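Long-range contact in ER-derived vesicles protein ERV41 (Saccharomyces cerevisiae, PDB 3ZLC), which travels in COPII-coated vesicles leaving the endoplasmic reticulum and is required for efficient transport of a subset of secretory proteins to the Golgi: residues A[66-71]-A[178-183]. Residues are numbered along the deposited sequence; the frame is centred on the assembly and turned at random.
Sequences TKVNDI and AQFNQD
Thr66 meets Ala178 through its methyl group: CG2 lies 3.8 Å from Ala178 CB, while the hydroxyl is taken up by the carbonyl of Tyr64. The Lys67 carbonyl receives a weak, bent hydrogen bond from the Ala178 amide, its oxygen not firmly placed in the model, and the lysine chain itself leads away. Val68 pairs with Ala178 in a parallel bridge, both side chains on the same face of the sheet. Its CG1, anti to the backbone N (chi1 -174°), reaches the edge of the Phe180 ring near the ring plane, 3.3 Å from CE2; Ile87 packs on Val68 and Pro88 on Phe180. This short pairing puts strand 67-68 at the outer edge of a mixed six-stranded sheet in the lumenal domain, parallel to strand 177-179, the other neighbouring pairs being antiparallel; on the other side of 177-179 runs strand 156-163. At Asn69 the backbone amide gives the Ala178 carbonyl a nearly straight hydrogen bond, N to O 2.7 Å. The side chain is poorly ordered, and an apparent second bond from its ND2 to that oxygen is doubtful. Asp70 points toward the second segment, CG between the backbone N and the carbonyl carbon (chi1 57°), and the Phe180 amide N meets OD1 at 3.2 Å from above the carboxylate plane. An alanine here would probably leave that amide without this acceptor and open a gap beside the Phe180 carbonyl. Asp70 CB also lies 3.7 Å from Gln179 OE1; that oxygen has a weak hydrogen bond from Arg218, and NE2 bonds to the Tyr191 hydroxyl.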
# COMPACT_ATOMS: atom_id res chain seq x y z
N THR A 66 -12.48 3.85 8.20
CA THR A 66 -11.39 2.96 7.78
C THR A 66 -11.66 1.57 8.33
O THR A 66 -11.93 1.41 9.54
CB THR A 66 -10.03 3.50 8.30
OG1 THR A 66 -9.76 4.74 7.65
CG2 THR A 66 -8.86 2.51 8.00
N LYS A 67 -11.63 0.57 7.45
CA LYS A 67 -11.78 -0.82 7.84
C LYS A 67 -10.55 -1.19 8.62
O LYS A 67 -9.41 -0.86 8.23
CB LYS A 67 -11.83 -1.73 6.61
CG LYS A 67 -12.98 -1.48 5.68
CD LYS A 67 -12.68 -2.00 4.27
CE LYS A 67 -12.54 -3.50 4.19
NZ LYS A 67 -12.99 -4.03 2.83
N VAL A 68 -10.75 -1.90 9.72
CA VAL A 68 -9.64 -2.26 10.60
C VAL A 68 -9.53 -3.78 10.54
O VAL A 68 -10.22 -4.49 11.26
CB VAL A 68 -9.90 -1.73 11.99
CG1 VAL A 68 -8.70 -1.97 12.85
CG2 VAL A 68 -10.15 -0.24 11.89
N ASN A 69 -8.62 -4.23 9.68
CA ASN A 69 -8.79 -5.48 8.92
C ASN A 69 -8.07 -6.72 9.41
O ASN A 69 -7.94 -7.70 8.66
CB ASN A 69 -8.36 -5.25 7.48
CG ASN A 69 -8.99 -4.02 6.87
OD1 ASN A 69 -9.87 -4.12 6.02
ND2 ASN A 69 -8.52 -2.86 7.28
N ASP A 70 -7.58 -6.68 10.63
CA ASP A 70 -7.11 -7.90 11.25
C ASP A 70 -7.90 -8.08 12.54
O ASP A 70 -7.34 -8.33 13.61
CB ASP A 70 -5.60 -7.86 11.48
CG ASP A 70 -5.16 -6.67 12.31
OD1 ASP A 70 -5.68 -5.54 12.14
OD2 ASP A 70 -4.26 -6.90 13.16
N ILE A 71 -9.22 -7.91 12.40
CA ILE A 71 -10.22 -8.01 13.47
C ILE A 71 -9.91 -9.16 14.41
O ILE A 71 -9.92 -9.02 15.63
CB ILE A 71 -11.63 -8.24 12.87
CG1 ILE A 71 -11.92 -7.22 11.77
CG2 ILE A 71 -12.69 -8.22 13.97
CD1 ILE A 71 -12.87 -6.10 12.17
N ALA A 178 -6.82 -0.69 7.40
CA ALA A 178 -5.70 -0.60 8.33
C ALA A 178 -5.44 -1.97 8.95
O ALA A 178 -6.37 -2.77 9.11
CB ALA A 178 -6.00 0.44 9.44
N GLN A 179 -4.19 -2.23 9.28
CA GLN A 179 -3.83 -3.40 10.07
C GLN A 179 -2.96 -2.94 11.23
O GLN A 179 -2.03 -2.14 11.06
CB GLN A 179 -3.11 -4.44 9.21
CG GLN A 179 -4.05 -5.12 8.20
CD GLN A 179 -3.57 -6.48 7.71
OE1 GLN A 179 -3.56 -7.46 8.46
NE2 GLN A 179 -3.19 -6.56 6.43
N PHE A 180 -3.26 -3.44 12.42
CA PHE A 180 -2.44 -3.16 13.58
C PHE A 180 -2.55 -4.27 14.60
O PHE A 180 -3.57 -4.95 14.70
CB PHE A 180 -2.80 -1.81 14.21
CG PHE A 180 -4.05 -1.86 15.02
CD1 PHE A 180 -4.00 -2.17 16.37
CD2 PHE A 180 -5.27 -1.58 14.43
CE1 PHE A 180 -5.16 -2.22 17.12
CE2 PHE A 180 -6.43 -1.61 15.18
CZ PHE A 180 -6.38 -1.94 16.53
N ASN A 181 -1.50 -4.42 15.39
CA ASN A 181 -1.45 -5.43 16.43
C ASN A 181 -0.42 -4.93 17.41
O ASN A 181 0.78 -4.98 17.13
CB ASN A 181 -1.04 -6.80 15.85
CG ASN A 181 -1.06 -7.92 16.89
OD1 ASN A 181 -0.88 -7.69 18.10
ND2 ASN A 181 -1.27 -9.14 16.43
N GLN A 182 -0.88 -4.42 18.55
CA GLN A 182 0.03 -3.81 19.51
C GLN A 182 0.96 -4.85 20.12
O GLN A 182 2.03 -4.51 20.65
CB GLN A 182 -0.77 -3.05 20.58
CG GLN A 182 -1.77 -2.05 20.01
CD GLN A 182 -2.39 -1.13 21.06
OE1 GLN A 182 -3.58 -1.23 21.37
NE2 GLN A 182 -1.58 -0.23 21.60
N ASP A 183 0.58 -6.12 20.02
CA ASP A 183 1.39 -7.22 20.54
C ASP A 183 2.37 -7.79 19.50
O ASP A 183 3.32 -8.47 19.85
CB ASP A 183 0.49 -8.33 21.10
CG ASP A 183 -0.32 -7.87 22.30
OD1 ASP A 183 0.14 -6.96 23.02
OD2 ASP A 183 -1.43 -8.42 22.52